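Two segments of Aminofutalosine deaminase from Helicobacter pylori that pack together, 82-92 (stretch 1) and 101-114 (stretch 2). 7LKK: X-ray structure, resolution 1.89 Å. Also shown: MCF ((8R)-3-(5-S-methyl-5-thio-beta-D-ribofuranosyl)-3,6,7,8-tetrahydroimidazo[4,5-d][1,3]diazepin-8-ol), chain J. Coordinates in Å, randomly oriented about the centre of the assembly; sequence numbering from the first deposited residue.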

# COMPACT_ATOMS: atom_id res chain seq x y z
N PHE A 82 -12.74 0.55 17.19
CA PHE A 82 -12.77 -0.89 17.44
C PHE A 82 -14.16 -1.48 17.25
O PHE A 82 -14.29 -2.64 16.85
CB PHE A 82 -12.26 -1.19 18.85
CG PHE A 82 -10.76 -1.18 18.98
CD1 PHE A 82 -10.00 -2.18 18.39
CD2 PHE A 82 -10.12 -0.18 19.69
CE1 PHE A 82 -8.62 -2.17 18.51
CE2 PHE A 82 -8.74 -0.17 19.81
CZ PHE A 82 -8.00 -1.17 19.22
N GLU A 83 -15.21 -0.70 17.53
CA GLU A 83 -16.57 -1.22 17.46
C GLU A 83 -16.95 -1.67 16.06
O GLU A 83 -17.86 -2.49 15.91
CB GLU A 83 -17.56 -0.17 17.97
CG GLU A 83 -17.40 0.17 19.45
CD GLU A 83 -18.26 1.34 19.88
OE1 GLU A 83 -18.30 2.36 19.15
OE2 GLU A 83 -18.91 1.25 20.94
N PHE A 84 -16.29 -1.15 15.02
CA PHE A 84 -16.58 -1.51 13.64
C PHE A 84 -15.65 -2.61 13.12
O PHE A 84 -15.48 -2.74 11.90
CB PHE A 84 -16.48 -0.29 12.74
CG PHE A 84 -17.60 0.70 12.92
CD1 PHE A 84 -18.79 0.56 12.23
CD2 PHE A 84 -17.45 1.78 13.78
CE1 PHE A 84 -19.82 1.47 12.40
CE2 PHE A 84 -18.47 2.69 13.95
CZ PHE A 84 -19.65 2.54 13.26
N SER A 85 -15.06 -3.41 14.01
CA SER A 85 -14.04 -4.37 13.60
C SER A 85 -14.59 -5.54 12.79
O SER A 85 -13.81 -6.25 12.16
CB SER A 85 -13.30 -4.90 14.83
OG SER A 85 -12.50 -3.89 15.41
N ASN A 86 -15.91 -5.75 12.79
CA ASN A 86 -16.49 -6.83 11.99
C ASN A 86 -16.42 -6.56 10.50
O ASN A 86 -16.52 -7.51 9.71
CB ASN A 86 -17.95 -7.07 12.39
CG ASN A 86 -18.10 -8.07 13.51
OD1 ASN A 86 -17.25 -8.94 13.70
ND2 ASN A 86 -19.19 -7.96 14.26
N ASN A 87 -16.26 -5.31 10.09
CA ASN A 87 -16.50 -4.92 8.71
C ASN A 87 -15.45 -5.50 7.77
O ASN A 87 -14.25 -5.47 8.04
CB ASN A 87 -16.52 -3.40 8.57
CG ASN A 87 -16.79 -2.96 7.15
OD1 ASN A 87 -17.74 -3.42 6.52
ND2 ASN A 87 -15.95 -2.07 6.63
N LYS A 88 -15.93 -6.02 6.63
CA LYS A 88 -15.07 -6.30 5.48
C LYS A 88 -15.61 -5.58 4.25
O LYS A 88 -14.96 -4.66 3.75
CB LYS A 88 -14.96 -7.81 5.24
CG LYS A 88 -14.50 -8.60 6.45
CD LYS A 88 -13.06 -9.04 6.31
CE LYS A 88 -12.66 -9.98 7.43
NZ LYS A 88 -12.95 -9.40 8.77
N ALA A 89 -16.80 -5.94 3.76
CA ALA A 89 -17.39 -5.31 2.59
C ALA A 89 -18.81 -4.83 2.86
O ALA A 89 -19.62 -4.72 1.93
CB ALA A 89 -17.37 -6.27 1.39
N SER A 90 -19.14 -4.55 4.12
CA SER A 90 -20.48 -4.07 4.44
C SER A 90 -20.71 -2.64 3.97
O SER A 90 -21.87 -2.24 3.77
CB SER A 90 -20.74 -4.16 5.94
OG SER A 90 -20.68 -5.50 6.39
N PHE A 91 -19.65 -1.85 3.78
CA PHE A 91 -19.76 -0.44 3.43
C PHE A 91 -19.19 -0.19 2.04
O PHE A 91 -18.23 -0.85 1.62
CB PHE A 91 -19.03 0.44 4.46
CG PHE A 91 -19.46 0.20 5.89
CD1 PHE A 91 -20.78 -0.09 6.19
CD2 PHE A 91 -18.54 0.28 6.92
CE1 PHE A 91 -21.17 -0.31 7.50
CE2 PHE A 91 -18.93 0.06 8.23
CZ PHE A 91 -20.25 -0.23 8.52
N ASP A 92 -19.79 0.76 1.33
CA ASP A 92 -19.35 1.11 -0.01
C ASP A 92 -18.12 2.02 0.05
O ASP A 92 -17.98 2.85 0.95
CB ASP A 92 -20.46 1.82 -0.78
CG ASP A 92 -21.64 0.90 -1.08
OD1 ASP A 92 -21.50 -0.33 -0.94
OD2 ASP A 92 -22.70 1.43 -1.47
N GLY A 101 -23.67 6.84 3.47
CA GLY A 101 -24.99 6.30 3.22
C GLY A 101 -25.08 4.81 3.48
O GLY A 101 -26.08 4.31 3.99
N SER A 102 -24.03 4.06 3.11
CA SER A 102 -24.04 2.62 3.35
C SER A 102 -23.89 2.30 4.83
O SER A 102 -24.47 1.31 5.31
CB SER A 102 -22.94 1.94 2.53
OG SER A 102 -21.65 2.18 3.09
N VAL A 103 -23.11 3.10 5.57
CA VAL A 103 -22.99 2.88 7.01
C VAL A 103 -24.34 3.07 7.69
O VAL A 103 -24.76 2.26 8.52
CB VAL A 103 -21.92 3.82 7.60
CG1 VAL A 103 -21.94 3.75 9.13
CG2 VAL A 103 -20.54 3.46 7.07
N LEU A 104 -25.04 4.15 7.33
CA LEU A 104 -26.34 4.42 7.93
C LEU A 104 -27.37 3.37 7.52
O LEU A 104 -28.14 2.89 8.36
CB LEU A 104 -26.81 5.82 7.54
CG LEU A 104 -26.00 6.97 8.15
CD1 LEU A 104 -25.86 8.11 7.17
CD2 LEU A 104 -26.63 7.45 9.44
N ASN A 105 -27.39 2.99 6.23
CA ASN A 105 -28.31 1.96 5.77
C ASN A 105 -28.01 0.60 6.39
O ASN A 105 -28.90 -0.25 6.43
CB ASN A 105 -28.26 1.86 4.24
CG ASN A 105 -28.87 3.06 3.56
OD1 ASN A 105 -29.68 3.78 4.15
ND2 ASN A 105 -28.50 3.29 2.30
N ASN A 106 -26.79 0.39 6.87
CA ASN A 106 -26.46 -0.86 7.56
C ASN A 106 -27.25 -1.00 8.86
O ASN A 106 -27.51 -2.12 9.31
CB ASN A 106 -24.96 -0.93 7.84
CG ASN A 106 -24.56 -2.17 8.61
OD1 ASN A 106 -24.49 -2.14 9.84
ND2 ASN A 106 -24.30 -3.26 7.90
N GLY A 107 -27.62 0.12 9.48
CA GLY A 107 -28.48 0.08 10.66
C GLY A 107 -27.87 -0.60 11.86
O GLY A 107 -28.60 -1.21 12.65
N GLY A 108 -26.55 -0.52 12.03
CA GLY A 108 -25.90 -1.09 13.19
C GLY A 108 -25.75 -2.59 13.19
O GLY A 108 -25.27 -3.15 14.19
N ALA A 109 -26.14 -3.27 12.11
CA ALA A 109 -26.05 -4.73 12.07
C ALA A 109 -24.61 -5.22 12.20
O ALA A 109 -24.36 -6.27 12.81
CB ALA A 109 -26.67 -5.26 10.78
N ILE A 110 -23.65 -4.47 11.65
CA ILE A 110 -22.26 -4.90 11.70
C ILE A 110 -21.70 -4.81 13.12
O ILE A 110 -20.69 -5.45 13.43
CB ILE A 110 -21.41 -4.07 10.72
CG1 ILE A 110 -20.08 -4.76 10.42
CG2 ILE A 110 -21.18 -2.66 11.26
CD1 ILE A 110 -20.23 -6.08 9.68
N LEU A 111 -22.35 -4.03 14.00
CA LEU A 111 -21.87 -3.87 15.36
C LEU A 111 -22.22 -5.06 16.26
O LEU A 111 -21.64 -5.19 17.34
CB LEU A 111 -22.44 -2.59 15.97
CG LEU A 111 -21.83 -1.29 15.45
CD1 LEU A 111 -22.87 -0.19 15.40
CD2 LEU A 111 -20.65 -0.88 16.32
N GLU A 112 -23.14 -5.92 15.83
CA GLU A 112 -23.58 -7.03 16.67
C GLU A 112 -22.59 -8.18 16.57
O GLU A 112 -21.96 -8.41 15.54
CB GLU A 112 -24.98 -7.50 16.25
N ASN A 113 -22.49 -8.94 17.67
CA ASN A 113 -21.48 -9.99 17.83
C ASN A 113 -20.08 -9.44 17.51
O ASN A 113 -19.45 -9.76 16.51
CB ASN A 113 -21.83 -11.20 16.95
CG ASN A 113 -21.15 -12.47 17.42
OD1 ASN A 113 -20.43 -12.48 18.41
ND2 ASN A 113 -21.39 -13.56 16.70
N CYS A 114 -19.63 -8.58 18.43
CA CYS A 114 -18.49 -7.69 18.20
C CYS A 114 -17.19 -8.18 18.81
O CYS A 114 -16.11 -7.81 18.32
CB CYS A 114 -18.81 -6.30 18.76
SG CYS A 114 -18.12 -4.92 17.84
O8 MCF J . -13.46 8.40 10.81
C8 MCF J . -13.98 7.40 9.97
C7 MCF J . -14.62 7.96 8.71
N6 MCF J . -15.21 9.25 8.96
C5 MCF J . -16.10 9.42 10.10
N4 MCF J . -16.46 8.39 11.06
C10 MCF J . -16.13 6.95 11.21
C9 MCF J . -14.94 6.44 10.71
N1 MCF J . -14.91 5.15 10.98
C2 MCF J . -16.02 4.81 11.64
N3 MCF J . -16.75 5.91 11.79
C1S MCF J . -18.08 5.92 12.47
C2S MCF J . -18.30 7.12 13.42
O2S MCF J . -17.75 6.88 14.64
O4S MCF J . -19.02 6.03 11.61
C4S MCF J . -20.27 6.72 12.38
C3S MCF J . -19.82 7.19 13.51
O3S MCF J . -20.30 6.33 14.65
C5S MCF J . -20.84 7.83 11.53
S5S MCF J . -22.62 8.00 11.86
C6S MCF J . -23.18 9.63 11.31
O HOH W 1 -18.13 -4.37 14.16

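The side-chain amide of Asn-86 makes the main polar link between the two stretches. Asn-86 ND2 donates to Asn-113 O at 2.9 Å and to Ile-110 O at 3.0 Å. Both bonds are nearly straight, with N-H...O angles of 173° and 162°, so each amide hydrogen has its own carbonyl. Asn-86 ND2 also lies 3.1 Å from Glu-112 O, but the angle there is poor and no hydrogen bond forms.

Water 1 reinforces this site. The oxygen of water 1 donates to Glu-83 O at 2.6 Å and to Ile-110 O at 2.9 Å, and accepts from Asn-86 N at 3.0 Å. Ile-110 O therefore receives both the Asn-86 amide and the water.

A third direct hydrogen bond lies at the other end of the contact. Asp-92 N donates to Ser-102 OG at 2.9 Å, where the backbones run close: the CA atoms of Phe-91 and Ser-102 are 5.3 Å apart.

Within stretch 2, Asn-106 OD1 accepts from Ile-110 N at 3.1 Å. This bond spans the type I' turn from Asn-106 to Ala-109. Gly-107 and Gly-108 in that turn have positive phi, which favours glycine.

Ile-110 and Phe-91 form much of the apolar packing. Val-103 CG2 sits 3.5 Å from the Phe-91 ring centroid and 8° off the ring normal, a CH-pi contact over one face. Asn-106 CB meets the ring edge, 3.9 Å from Phe-91 CE1. Ile-110 CG2 reaches the rings of Phe-91 and Phe-84, at 3.8 Å from Phe-91 CZ and 4.1 Å from Phe-84 CD1. Ile-110 CD1 packs 3.7 Å from Asn-86 CB. Phe-84 also touches the ligand, with its CE2 3.6 Å from MCF C1S.

Beyond this, Leu-111 CD2 lies 3.6 Å from Glu-83 CB, and Cys-114 SG is 3.1 Å from Glu-83 O.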